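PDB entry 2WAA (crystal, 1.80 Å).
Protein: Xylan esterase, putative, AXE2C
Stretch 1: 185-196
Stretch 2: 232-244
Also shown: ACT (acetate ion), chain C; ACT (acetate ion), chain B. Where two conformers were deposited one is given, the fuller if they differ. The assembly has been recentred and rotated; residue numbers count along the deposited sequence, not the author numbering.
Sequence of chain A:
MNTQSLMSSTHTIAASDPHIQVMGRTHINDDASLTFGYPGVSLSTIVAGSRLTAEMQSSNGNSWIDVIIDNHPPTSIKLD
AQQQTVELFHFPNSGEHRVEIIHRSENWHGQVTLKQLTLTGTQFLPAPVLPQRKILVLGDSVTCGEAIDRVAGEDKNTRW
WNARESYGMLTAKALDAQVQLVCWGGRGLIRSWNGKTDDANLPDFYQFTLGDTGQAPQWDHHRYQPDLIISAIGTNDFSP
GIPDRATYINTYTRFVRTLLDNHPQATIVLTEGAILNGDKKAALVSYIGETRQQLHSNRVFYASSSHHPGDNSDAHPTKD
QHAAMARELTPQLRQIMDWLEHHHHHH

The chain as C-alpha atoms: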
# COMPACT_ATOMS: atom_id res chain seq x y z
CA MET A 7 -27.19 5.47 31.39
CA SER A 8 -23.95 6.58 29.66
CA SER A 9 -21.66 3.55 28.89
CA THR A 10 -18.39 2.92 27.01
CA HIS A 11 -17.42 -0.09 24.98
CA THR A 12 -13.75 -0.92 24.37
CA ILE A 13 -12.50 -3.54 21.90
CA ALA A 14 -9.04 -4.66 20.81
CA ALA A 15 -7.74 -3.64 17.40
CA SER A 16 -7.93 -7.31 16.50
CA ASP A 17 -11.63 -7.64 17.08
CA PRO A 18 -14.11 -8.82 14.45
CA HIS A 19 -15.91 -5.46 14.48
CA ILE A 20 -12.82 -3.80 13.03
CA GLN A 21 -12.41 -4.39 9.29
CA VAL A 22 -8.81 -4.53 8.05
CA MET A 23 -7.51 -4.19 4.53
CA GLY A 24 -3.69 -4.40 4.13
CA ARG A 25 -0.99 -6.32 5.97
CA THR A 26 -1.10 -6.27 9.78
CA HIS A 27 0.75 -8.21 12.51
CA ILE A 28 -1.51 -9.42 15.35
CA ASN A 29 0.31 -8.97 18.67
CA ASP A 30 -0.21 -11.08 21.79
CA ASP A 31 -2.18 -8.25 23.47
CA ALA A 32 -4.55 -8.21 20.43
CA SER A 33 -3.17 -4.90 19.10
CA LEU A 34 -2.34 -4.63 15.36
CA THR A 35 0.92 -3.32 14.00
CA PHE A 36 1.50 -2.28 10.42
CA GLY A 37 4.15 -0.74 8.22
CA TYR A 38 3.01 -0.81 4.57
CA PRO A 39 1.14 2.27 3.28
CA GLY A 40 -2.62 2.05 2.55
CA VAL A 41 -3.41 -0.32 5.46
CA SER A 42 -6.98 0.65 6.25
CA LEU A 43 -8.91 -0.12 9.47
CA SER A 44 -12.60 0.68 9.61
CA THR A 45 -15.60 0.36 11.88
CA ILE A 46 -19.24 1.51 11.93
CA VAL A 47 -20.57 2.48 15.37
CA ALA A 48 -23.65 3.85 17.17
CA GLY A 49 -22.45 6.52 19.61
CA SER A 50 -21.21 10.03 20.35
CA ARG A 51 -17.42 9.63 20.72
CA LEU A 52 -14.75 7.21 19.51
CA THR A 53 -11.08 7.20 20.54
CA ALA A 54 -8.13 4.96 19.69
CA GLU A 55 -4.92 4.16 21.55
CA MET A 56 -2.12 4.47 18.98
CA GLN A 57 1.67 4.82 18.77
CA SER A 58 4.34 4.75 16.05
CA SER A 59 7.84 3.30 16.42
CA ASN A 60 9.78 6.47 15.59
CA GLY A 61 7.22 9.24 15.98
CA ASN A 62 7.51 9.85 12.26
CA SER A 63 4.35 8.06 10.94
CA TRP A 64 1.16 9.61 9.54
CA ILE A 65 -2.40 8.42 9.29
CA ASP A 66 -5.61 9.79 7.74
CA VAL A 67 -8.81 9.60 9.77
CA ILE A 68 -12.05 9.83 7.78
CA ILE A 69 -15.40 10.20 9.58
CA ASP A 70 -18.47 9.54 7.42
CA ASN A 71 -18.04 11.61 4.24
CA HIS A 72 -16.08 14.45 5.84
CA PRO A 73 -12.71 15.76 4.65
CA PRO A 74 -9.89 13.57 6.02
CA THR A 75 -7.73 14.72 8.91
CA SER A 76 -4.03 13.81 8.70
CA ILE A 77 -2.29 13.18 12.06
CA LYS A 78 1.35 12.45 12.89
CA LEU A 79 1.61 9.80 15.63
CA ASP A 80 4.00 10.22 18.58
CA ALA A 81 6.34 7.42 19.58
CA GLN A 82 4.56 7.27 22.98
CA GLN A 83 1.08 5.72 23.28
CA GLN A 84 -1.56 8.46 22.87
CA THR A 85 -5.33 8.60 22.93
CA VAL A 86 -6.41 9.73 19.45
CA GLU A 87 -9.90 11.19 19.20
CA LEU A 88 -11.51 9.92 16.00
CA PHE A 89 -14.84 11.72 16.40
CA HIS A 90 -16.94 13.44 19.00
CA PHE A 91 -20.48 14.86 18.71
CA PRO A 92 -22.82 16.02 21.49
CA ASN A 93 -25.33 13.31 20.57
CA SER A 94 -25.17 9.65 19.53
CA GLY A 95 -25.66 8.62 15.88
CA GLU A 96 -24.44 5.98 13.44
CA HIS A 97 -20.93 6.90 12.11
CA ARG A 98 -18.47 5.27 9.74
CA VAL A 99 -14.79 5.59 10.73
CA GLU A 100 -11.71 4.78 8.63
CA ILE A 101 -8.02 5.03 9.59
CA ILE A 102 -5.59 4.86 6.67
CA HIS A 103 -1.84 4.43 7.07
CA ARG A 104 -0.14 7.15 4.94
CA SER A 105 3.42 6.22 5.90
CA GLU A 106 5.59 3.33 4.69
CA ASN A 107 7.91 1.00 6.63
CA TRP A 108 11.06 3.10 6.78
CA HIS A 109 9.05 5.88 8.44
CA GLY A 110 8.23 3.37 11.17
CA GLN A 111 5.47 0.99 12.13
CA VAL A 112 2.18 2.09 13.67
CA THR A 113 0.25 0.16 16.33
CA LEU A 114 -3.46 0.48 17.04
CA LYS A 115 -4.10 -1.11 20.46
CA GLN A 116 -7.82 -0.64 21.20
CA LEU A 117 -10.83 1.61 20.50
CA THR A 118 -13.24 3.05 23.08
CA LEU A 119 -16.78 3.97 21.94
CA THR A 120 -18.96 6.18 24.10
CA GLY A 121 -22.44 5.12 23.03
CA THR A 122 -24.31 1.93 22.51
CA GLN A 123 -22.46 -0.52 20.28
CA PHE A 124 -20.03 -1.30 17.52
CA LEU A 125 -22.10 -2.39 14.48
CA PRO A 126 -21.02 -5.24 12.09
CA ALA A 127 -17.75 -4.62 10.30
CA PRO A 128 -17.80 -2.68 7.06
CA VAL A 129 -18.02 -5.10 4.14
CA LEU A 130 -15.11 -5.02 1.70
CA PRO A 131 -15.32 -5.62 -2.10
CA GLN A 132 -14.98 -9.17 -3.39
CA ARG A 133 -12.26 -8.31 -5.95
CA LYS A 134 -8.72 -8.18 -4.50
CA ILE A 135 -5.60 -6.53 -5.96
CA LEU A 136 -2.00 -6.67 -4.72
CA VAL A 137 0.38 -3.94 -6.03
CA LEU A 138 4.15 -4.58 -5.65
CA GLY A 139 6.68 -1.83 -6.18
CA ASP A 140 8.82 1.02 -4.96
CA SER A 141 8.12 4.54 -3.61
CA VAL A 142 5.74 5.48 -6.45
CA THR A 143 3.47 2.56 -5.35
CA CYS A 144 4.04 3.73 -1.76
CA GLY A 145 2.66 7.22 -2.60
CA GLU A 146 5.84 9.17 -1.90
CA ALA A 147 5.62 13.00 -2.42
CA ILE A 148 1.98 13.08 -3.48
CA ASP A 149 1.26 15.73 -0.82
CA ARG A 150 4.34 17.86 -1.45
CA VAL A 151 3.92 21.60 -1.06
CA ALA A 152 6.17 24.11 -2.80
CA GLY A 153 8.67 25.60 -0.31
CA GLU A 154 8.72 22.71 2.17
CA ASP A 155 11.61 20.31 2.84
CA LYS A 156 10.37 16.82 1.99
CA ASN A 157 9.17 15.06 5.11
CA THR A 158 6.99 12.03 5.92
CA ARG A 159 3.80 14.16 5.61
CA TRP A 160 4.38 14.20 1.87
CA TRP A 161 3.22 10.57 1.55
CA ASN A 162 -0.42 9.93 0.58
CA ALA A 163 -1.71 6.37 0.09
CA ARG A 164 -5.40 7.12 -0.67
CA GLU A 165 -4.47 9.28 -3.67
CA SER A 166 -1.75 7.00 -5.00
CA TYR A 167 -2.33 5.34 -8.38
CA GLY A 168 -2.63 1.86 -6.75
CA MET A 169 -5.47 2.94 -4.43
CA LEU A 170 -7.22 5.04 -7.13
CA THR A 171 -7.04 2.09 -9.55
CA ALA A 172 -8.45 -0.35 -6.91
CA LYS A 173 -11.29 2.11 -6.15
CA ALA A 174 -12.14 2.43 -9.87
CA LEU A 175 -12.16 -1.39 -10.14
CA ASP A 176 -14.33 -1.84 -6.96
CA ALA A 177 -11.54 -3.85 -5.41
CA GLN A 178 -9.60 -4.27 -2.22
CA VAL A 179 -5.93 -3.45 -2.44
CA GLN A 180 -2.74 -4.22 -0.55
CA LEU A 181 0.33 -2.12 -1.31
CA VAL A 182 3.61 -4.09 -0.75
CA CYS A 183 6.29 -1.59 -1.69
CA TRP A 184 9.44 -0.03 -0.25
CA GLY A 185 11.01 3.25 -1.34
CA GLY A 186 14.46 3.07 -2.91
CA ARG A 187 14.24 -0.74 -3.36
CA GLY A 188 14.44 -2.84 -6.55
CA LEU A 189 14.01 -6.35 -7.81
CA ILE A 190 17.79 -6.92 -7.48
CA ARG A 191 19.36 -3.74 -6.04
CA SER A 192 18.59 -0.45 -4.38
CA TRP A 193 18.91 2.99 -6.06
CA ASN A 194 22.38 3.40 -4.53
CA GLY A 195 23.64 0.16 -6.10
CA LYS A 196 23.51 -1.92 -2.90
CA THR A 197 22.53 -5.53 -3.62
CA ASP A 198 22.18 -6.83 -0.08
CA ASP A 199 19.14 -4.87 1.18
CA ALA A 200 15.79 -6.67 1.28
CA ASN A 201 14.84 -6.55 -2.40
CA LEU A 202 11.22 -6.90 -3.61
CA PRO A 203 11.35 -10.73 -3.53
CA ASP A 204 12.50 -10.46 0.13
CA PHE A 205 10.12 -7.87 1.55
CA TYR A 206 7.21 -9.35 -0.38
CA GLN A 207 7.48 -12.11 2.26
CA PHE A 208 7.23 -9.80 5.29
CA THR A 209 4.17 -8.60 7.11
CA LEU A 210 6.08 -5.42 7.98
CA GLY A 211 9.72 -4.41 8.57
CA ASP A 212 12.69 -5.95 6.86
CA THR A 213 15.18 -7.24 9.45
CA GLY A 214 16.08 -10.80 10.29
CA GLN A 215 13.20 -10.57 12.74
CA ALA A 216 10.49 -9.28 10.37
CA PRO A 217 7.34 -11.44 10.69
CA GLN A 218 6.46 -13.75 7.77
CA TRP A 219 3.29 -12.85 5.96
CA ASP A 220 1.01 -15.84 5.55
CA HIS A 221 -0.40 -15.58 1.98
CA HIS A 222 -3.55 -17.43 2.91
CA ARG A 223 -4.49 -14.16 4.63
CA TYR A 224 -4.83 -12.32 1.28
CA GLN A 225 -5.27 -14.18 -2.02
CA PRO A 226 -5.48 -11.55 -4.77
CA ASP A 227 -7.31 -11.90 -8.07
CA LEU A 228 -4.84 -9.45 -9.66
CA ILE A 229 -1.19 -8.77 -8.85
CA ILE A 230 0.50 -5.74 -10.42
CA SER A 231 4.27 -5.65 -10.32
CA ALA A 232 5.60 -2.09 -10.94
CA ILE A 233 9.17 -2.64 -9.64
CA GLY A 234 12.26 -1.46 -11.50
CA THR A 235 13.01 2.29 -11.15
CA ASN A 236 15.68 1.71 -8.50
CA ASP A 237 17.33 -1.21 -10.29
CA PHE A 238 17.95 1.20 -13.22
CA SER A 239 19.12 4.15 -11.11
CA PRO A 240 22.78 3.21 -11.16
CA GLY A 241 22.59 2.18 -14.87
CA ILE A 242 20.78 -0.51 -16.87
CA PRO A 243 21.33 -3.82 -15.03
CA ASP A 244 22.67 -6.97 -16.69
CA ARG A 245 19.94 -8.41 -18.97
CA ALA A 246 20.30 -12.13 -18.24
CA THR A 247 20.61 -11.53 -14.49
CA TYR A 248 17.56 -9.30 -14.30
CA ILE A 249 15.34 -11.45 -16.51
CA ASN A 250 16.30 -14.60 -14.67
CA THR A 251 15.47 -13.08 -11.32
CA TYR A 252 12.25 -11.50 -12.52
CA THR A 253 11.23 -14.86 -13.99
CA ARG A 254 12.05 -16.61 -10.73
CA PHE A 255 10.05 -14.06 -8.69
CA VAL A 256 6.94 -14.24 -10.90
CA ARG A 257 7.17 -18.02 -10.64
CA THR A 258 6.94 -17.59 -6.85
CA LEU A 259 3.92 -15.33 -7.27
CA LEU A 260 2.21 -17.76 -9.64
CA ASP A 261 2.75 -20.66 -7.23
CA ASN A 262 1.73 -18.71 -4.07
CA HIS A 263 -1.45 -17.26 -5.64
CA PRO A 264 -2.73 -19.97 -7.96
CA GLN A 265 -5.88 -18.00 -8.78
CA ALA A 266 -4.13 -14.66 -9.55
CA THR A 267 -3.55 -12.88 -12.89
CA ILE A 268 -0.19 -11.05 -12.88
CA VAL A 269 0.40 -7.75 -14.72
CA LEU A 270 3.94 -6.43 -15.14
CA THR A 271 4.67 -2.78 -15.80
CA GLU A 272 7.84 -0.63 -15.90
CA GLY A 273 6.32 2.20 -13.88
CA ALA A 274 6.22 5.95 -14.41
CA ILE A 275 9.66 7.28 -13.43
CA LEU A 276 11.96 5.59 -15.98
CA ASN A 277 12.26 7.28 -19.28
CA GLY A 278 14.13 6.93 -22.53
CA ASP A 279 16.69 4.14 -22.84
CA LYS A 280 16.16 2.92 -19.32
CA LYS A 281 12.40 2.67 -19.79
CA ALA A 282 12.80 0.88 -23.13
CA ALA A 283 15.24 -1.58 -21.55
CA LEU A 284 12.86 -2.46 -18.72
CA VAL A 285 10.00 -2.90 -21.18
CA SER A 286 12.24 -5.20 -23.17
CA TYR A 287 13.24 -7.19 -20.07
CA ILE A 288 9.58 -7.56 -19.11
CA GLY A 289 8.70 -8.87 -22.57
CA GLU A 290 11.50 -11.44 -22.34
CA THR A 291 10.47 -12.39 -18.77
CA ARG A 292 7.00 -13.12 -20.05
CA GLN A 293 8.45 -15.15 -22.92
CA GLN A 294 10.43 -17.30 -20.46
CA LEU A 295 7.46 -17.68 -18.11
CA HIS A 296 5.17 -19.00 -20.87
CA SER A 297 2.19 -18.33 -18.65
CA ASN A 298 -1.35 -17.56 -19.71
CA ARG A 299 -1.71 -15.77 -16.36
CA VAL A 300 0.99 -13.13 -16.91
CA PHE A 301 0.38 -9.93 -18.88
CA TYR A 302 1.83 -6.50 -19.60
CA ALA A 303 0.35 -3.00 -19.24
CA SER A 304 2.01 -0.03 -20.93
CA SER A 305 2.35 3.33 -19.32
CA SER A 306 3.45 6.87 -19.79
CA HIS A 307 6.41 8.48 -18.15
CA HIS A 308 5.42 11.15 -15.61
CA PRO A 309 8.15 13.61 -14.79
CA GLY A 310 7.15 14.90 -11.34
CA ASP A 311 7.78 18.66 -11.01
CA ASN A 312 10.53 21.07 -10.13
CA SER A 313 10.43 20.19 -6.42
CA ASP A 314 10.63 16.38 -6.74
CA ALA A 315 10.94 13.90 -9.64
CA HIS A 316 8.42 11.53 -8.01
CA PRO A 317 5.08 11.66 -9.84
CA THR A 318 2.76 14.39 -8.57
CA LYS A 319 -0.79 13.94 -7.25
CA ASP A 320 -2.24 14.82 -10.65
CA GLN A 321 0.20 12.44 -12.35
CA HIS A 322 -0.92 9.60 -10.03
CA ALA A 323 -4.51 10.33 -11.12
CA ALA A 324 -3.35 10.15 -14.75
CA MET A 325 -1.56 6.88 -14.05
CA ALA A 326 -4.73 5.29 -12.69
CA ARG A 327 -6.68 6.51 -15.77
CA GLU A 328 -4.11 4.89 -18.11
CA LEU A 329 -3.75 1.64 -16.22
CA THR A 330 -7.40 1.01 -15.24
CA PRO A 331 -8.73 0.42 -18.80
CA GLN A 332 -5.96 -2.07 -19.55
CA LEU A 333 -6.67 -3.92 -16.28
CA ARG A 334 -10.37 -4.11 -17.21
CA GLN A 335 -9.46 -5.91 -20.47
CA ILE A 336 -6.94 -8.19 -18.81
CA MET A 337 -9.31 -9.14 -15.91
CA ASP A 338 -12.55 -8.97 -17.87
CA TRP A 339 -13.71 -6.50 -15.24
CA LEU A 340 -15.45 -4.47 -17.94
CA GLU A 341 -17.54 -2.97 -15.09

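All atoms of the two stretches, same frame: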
# COMPACT_ATOMS: atom_id res chain seq x y z
N GLY A 185 10.24 2.24 -0.61
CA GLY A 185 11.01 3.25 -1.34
C GLY A 185 12.49 2.92 -1.48
O GLY A 185 13.15 2.44 -0.54
N GLY A 186 13.04 3.25 -2.65
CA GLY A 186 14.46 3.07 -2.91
C GLY A 186 14.88 1.64 -3.26
O GLY A 186 16.01 1.45 -3.70
N ARG A 187 13.95 0.67 -3.13
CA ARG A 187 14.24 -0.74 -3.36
C ARG A 187 13.93 -1.21 -4.78
O ARG A 187 13.11 -0.60 -5.46
CB ARG A 187 13.50 -1.60 -2.34
CG ARG A 187 13.84 -1.21 -0.91
CD ARG A 187 15.30 -1.64 -0.46
NE ARG A 187 15.54 -1.09 0.89
CZ ARG A 187 15.22 -1.74 2.02
NH1 ARG A 187 14.67 -2.96 1.97
NH2 ARG A 187 15.44 -1.16 3.20
N GLY A 188 14.62 -2.27 -5.21
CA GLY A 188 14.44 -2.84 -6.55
C GLY A 188 14.19 -4.32 -6.49
O GLY A 188 14.06 -4.93 -5.39
N LEU A 189 14.12 -4.93 -7.68
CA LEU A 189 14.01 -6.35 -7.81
C LEU A 189 15.34 -7.03 -7.40
O LEU A 189 15.35 -8.07 -6.71
CB LEU A 189 13.71 -6.72 -9.28
CG LEU A 189 13.59 -8.20 -9.51
CD1 LEU A 189 12.25 -8.74 -8.95
CD2 LEU A 189 13.66 -8.45 -11.01
N ILE A 190 16.44 -6.40 -7.80
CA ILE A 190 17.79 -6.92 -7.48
C ILE A 190 18.74 -5.98 -6.75
O ILE A 190 19.72 -6.45 -6.16
CB ILE A 190 18.52 -7.52 -8.70
CG1 ILE A 190 19.02 -6.43 -9.65
CG2 ILE A 190 17.61 -8.57 -9.43
CD1 ILE A 190 19.85 -7.03 -10.83
N ARG A 191 18.49 -4.68 -6.78
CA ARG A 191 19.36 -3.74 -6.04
C ARG A 191 18.63 -2.45 -5.75
O ARG A 191 17.63 -2.10 -6.42
CB ARG A 191 20.63 -3.42 -6.85
CG ARG A 191 20.33 -2.67 -8.13
CD ARG A 191 21.62 -2.61 -9.04
NE ARG A 191 21.39 -1.94 -10.33
CZ ARG A 191 22.34 -1.77 -11.26
NH1 ARG A 191 23.60 -2.18 -11.00
NH2 ARG A 191 22.07 -1.16 -12.42
N SER A 192 19.11 -1.75 -4.73
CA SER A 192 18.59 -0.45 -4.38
C SER A 192 19.15 0.66 -5.27
O SER A 192 20.09 0.43 -6.04
CB SER A 192 18.88 -0.20 -2.91
OG SER A 192 18.32 -1.27 -2.12
N TRP A 193 18.54 1.85 -5.20
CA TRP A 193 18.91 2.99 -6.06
C TRP A 193 20.41 3.31 -5.98
O TRP A 193 21.01 3.79 -6.96
CB TRP A 193 18.10 4.22 -5.68
CG TRP A 193 18.45 4.77 -4.34
CD1 TRP A 193 17.98 4.38 -3.12
CD2 TRP A 193 19.44 5.78 -4.10
NE1 TRP A 193 18.60 5.15 -2.11
CE2 TRP A 193 19.49 6.01 -2.71
CE3 TRP A 193 20.27 6.53 -4.95
CZ2 TRP A 193 20.36 6.96 -2.14
CZ3 TRP A 193 21.14 7.47 -4.37
CH2 TRP A 193 21.17 7.68 -2.99
N ASN A 194 20.98 3.05 -4.82
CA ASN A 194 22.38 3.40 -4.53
C ASN A 194 23.34 2.29 -4.93
O ASN A 194 24.54 2.40 -4.65
CB ASN A 194 22.57 3.75 -3.03
CG ASN A 194 22.12 2.59 -2.12
OD1 ASN A 194 22.00 1.47 -2.59
ND2 ASN A 194 21.86 2.87 -0.83
N GLY A 195 22.83 1.23 -5.57
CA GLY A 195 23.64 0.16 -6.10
C GLY A 195 23.78 -1.04 -5.17
O GLY A 195 24.25 -2.10 -5.60
N LYS A 196 23.40 -0.86 -3.90
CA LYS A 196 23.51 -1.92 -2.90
C LYS A 196 22.68 -3.11 -3.30
O LYS A 196 21.53 -2.94 -3.72
CB LYS A 196 23.04 -1.40 -1.54
CG LYS A 196 24.14 -0.72 -0.74
CD LYS A 196 23.81 -0.71 0.78
CE LYS A 196 23.17 -2.06 1.16
NZ LYS A 196 23.10 -2.39 2.63
N ALA A 232 5.12 -3.37 -10.38
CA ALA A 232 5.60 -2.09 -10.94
C ALA A 232 7.01 -1.79 -10.41
O ALA A 232 7.39 -0.61 -10.25
CB ALA A 232 4.61 -0.99 -10.52
N ILE A 233 7.83 -2.83 -10.21
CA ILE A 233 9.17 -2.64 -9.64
C ILE A 233 10.12 -2.30 -10.78
O ILE A 233 9.81 -2.58 -11.96
CB ILE A 233 9.64 -3.93 -8.90
CG1 ILE A 233 10.86 -3.67 -8.04
CG2 ILE A 233 9.89 -5.07 -9.92
CD1 ILE A 233 10.49 -2.88 -6.70
N GLY A 234 11.27 -1.69 -10.47
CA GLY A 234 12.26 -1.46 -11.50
C GLY A 234 13.01 -0.13 -11.47
O GLY A 234 14.20 -0.12 -11.77
N THR A 235 12.34 0.98 -11.13
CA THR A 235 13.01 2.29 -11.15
C THR A 235 14.38 2.20 -10.46
O THR A 235 15.39 2.67 -10.99
CB THR A 235 12.20 3.31 -10.40
OG1 THR A 235 10.90 3.37 -11.02
CG2 THR A 235 12.86 4.70 -10.48
N ASN A 236 14.43 1.61 -9.28
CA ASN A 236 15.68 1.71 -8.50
C ASN A 236 16.76 0.79 -9.05
O ASN A 236 17.96 1.08 -8.92
CB ASN A 236 15.38 1.50 -7.00
CG ASN A 236 14.45 2.58 -6.48
OD1 ASN A 236 14.74 3.78 -6.65
ND2 ASN A 236 13.28 2.17 -5.89
N ASP A 237 16.36 -0.34 -9.64
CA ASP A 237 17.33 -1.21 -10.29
C ASP A 237 18.08 -0.49 -11.40
O ASP A 237 19.23 -0.85 -11.71
CB ASP A 237 16.65 -2.43 -10.91
CG ASP A 237 16.03 -3.33 -9.86
OD1 ASP A 237 16.81 -3.87 -9.03
OD2 ASP A 237 14.78 -3.45 -9.85
N PHE A 238 17.38 0.45 -12.06
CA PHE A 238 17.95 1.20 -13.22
C PHE A 238 18.62 2.52 -12.83
O PHE A 238 19.22 3.20 -13.68
CB PHE A 238 16.86 1.44 -14.30
CG PHE A 238 16.51 0.19 -15.05
CD1 PHE A 238 15.95 -0.89 -14.38
CD2 PHE A 238 16.80 0.05 -16.40
CE1 PHE A 238 15.65 -2.07 -15.05
CE2 PHE A 238 16.51 -1.11 -17.08
CZ PHE A 238 15.95 -2.20 -16.43
N SER A 239 18.54 2.88 -11.55
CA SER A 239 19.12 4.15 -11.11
C SER A 239 20.63 4.21 -11.29
O SER A 239 21.14 5.22 -11.79
CB SER A 239 18.73 4.46 -9.67
OG SER A 239 17.35 4.65 -9.64
N PRO A 240 21.34 3.15 -10.91
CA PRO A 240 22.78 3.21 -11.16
C PRO A 240 23.15 3.11 -12.65
O PRO A 240 24.21 3.60 -13.02
CB PRO A 240 23.33 1.97 -10.43
CG PRO A 240 22.22 1.56 -9.44
CD PRO A 240 20.96 1.92 -10.16
N GLY A 241 22.30 2.48 -13.47
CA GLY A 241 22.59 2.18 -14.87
C GLY A 241 21.65 1.03 -15.24
O GLY A 241 20.94 0.49 -14.38
N ILE A 242 21.62 0.63 -16.49
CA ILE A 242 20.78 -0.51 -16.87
C ILE A 242 21.42 -1.77 -16.35
O ILE A 242 22.58 -2.02 -16.68
CB ILE A 242 20.66 -0.57 -18.40
CG1 ILE A 242 19.87 0.64 -18.90
CG2 ILE A 242 20.06 -1.90 -18.85
CD1 ILE A 242 19.90 0.81 -20.46
N PRO A 243 20.69 -2.60 -15.55
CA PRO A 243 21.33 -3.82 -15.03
C PRO A 243 21.53 -4.91 -16.08
O PRO A 243 20.87 -4.93 -17.12
CB PRO A 243 20.34 -4.33 -13.95
CG PRO A 243 18.97 -3.72 -14.33
CD PRO A 243 19.32 -2.39 -14.98
N ASP A 244 22.45 -5.83 -15.81
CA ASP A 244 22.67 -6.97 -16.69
C ASP A 244 21.37 -7.69 -17.13
O ASP A 244 20.58 -8.14 -16.27
CB ASP A 244 23.59 -7.98 -15.98
CG ASP A 244 23.85 -9.19 -16.83
OD1 ASP A 244 24.38 -9.01 -17.95
OD2 ASP A 244 23.51 -10.32 -16.42
C ACT C . 11.80 5.18 -5.52
O ACT C . 12.36 6.20 -4.97
OXT ACT C . 11.60 4.21 -4.75
CH3 ACT C . 11.39 5.13 -6.96
C ACT B . 17.24 1.83 0.89
O ACT B . 17.56 1.22 1.95
OXT ACT B . 18.19 2.20 0.15
CH3 ACT B . 15.82 2.11 0.53
O HOH W 1 12.27 -0.19 -8.17
O HOH W 2 24.48 -1.64 -14.41

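A stretch without regular helix or strand packs against a loop containing a short, weakly bonded helix, mainly through side chains that bind backbone. Asp237 is the centre: its CA-to-CB bond points sideways, but with chi1 m (-65°) and chi2 -63° the carboxylate comes nearer and lies against the backbone of Leu189–Arg191. There Leu189 N donates to Asp237 OD2 (2.7 Å), while Ile190 N (2.8 Å) and Arg191 N (2.9 Å) both donate to Asp237 OD1, so one carboxylate gathers three consecutive amides. Gly188 leaves room for it: a CB there would point toward stretch 2 and clash with Asp237 OD1, 2.4 Å away. Arg191 returns the contact. Its chi1 is p (65°) and its remaining angles are all near 180°, an extended chain that carries the guanidinium to the carbonyls of Asp237 and Gly241. Arg191 NE and Arg191 NH2 donate to Asp237 O (2.8 and 2.9 Å), and Arg191 NH2 makes a weak bond to Gly241 O (2.8 Å). These acceptors lie near the guanidinium plane, leaving its faces to prolines: Pro243 CB covers one and Pro240 CG the opposite one. Water 2 links Arg191 NH2 (3.2 Å) to Ile242 O (3.0 Å). Asn236 points toward stretch 1; chi1 m (-62°) and chi2 -53° place its amide so that Asn236 ND2 donates to Arg187 O (2.8 Å, 168°) and to acetate C OXT (2.9 Å). Gly186 N donates to the same acetate OXT (2.7 Å), so the ion bridges the stretches. Water 1 adds another bridge, donating to Arg187 O (2.9 Å) and accepting from Gly234 N (2.9 Å) and Asn236 N (3.0 Å). Apolar packing is lighter: Leu189 CB lies 4.2 Å from Ile233 CG2, and Ile190 CD1 4.2 Å from Pro243 CB. The CA-to-CB bond of Trp193 points sideways (chi1 p, 68°); its indole does not turn in to the contact, and Trp193 CB lies 3.5 Å from Asn236 OD1.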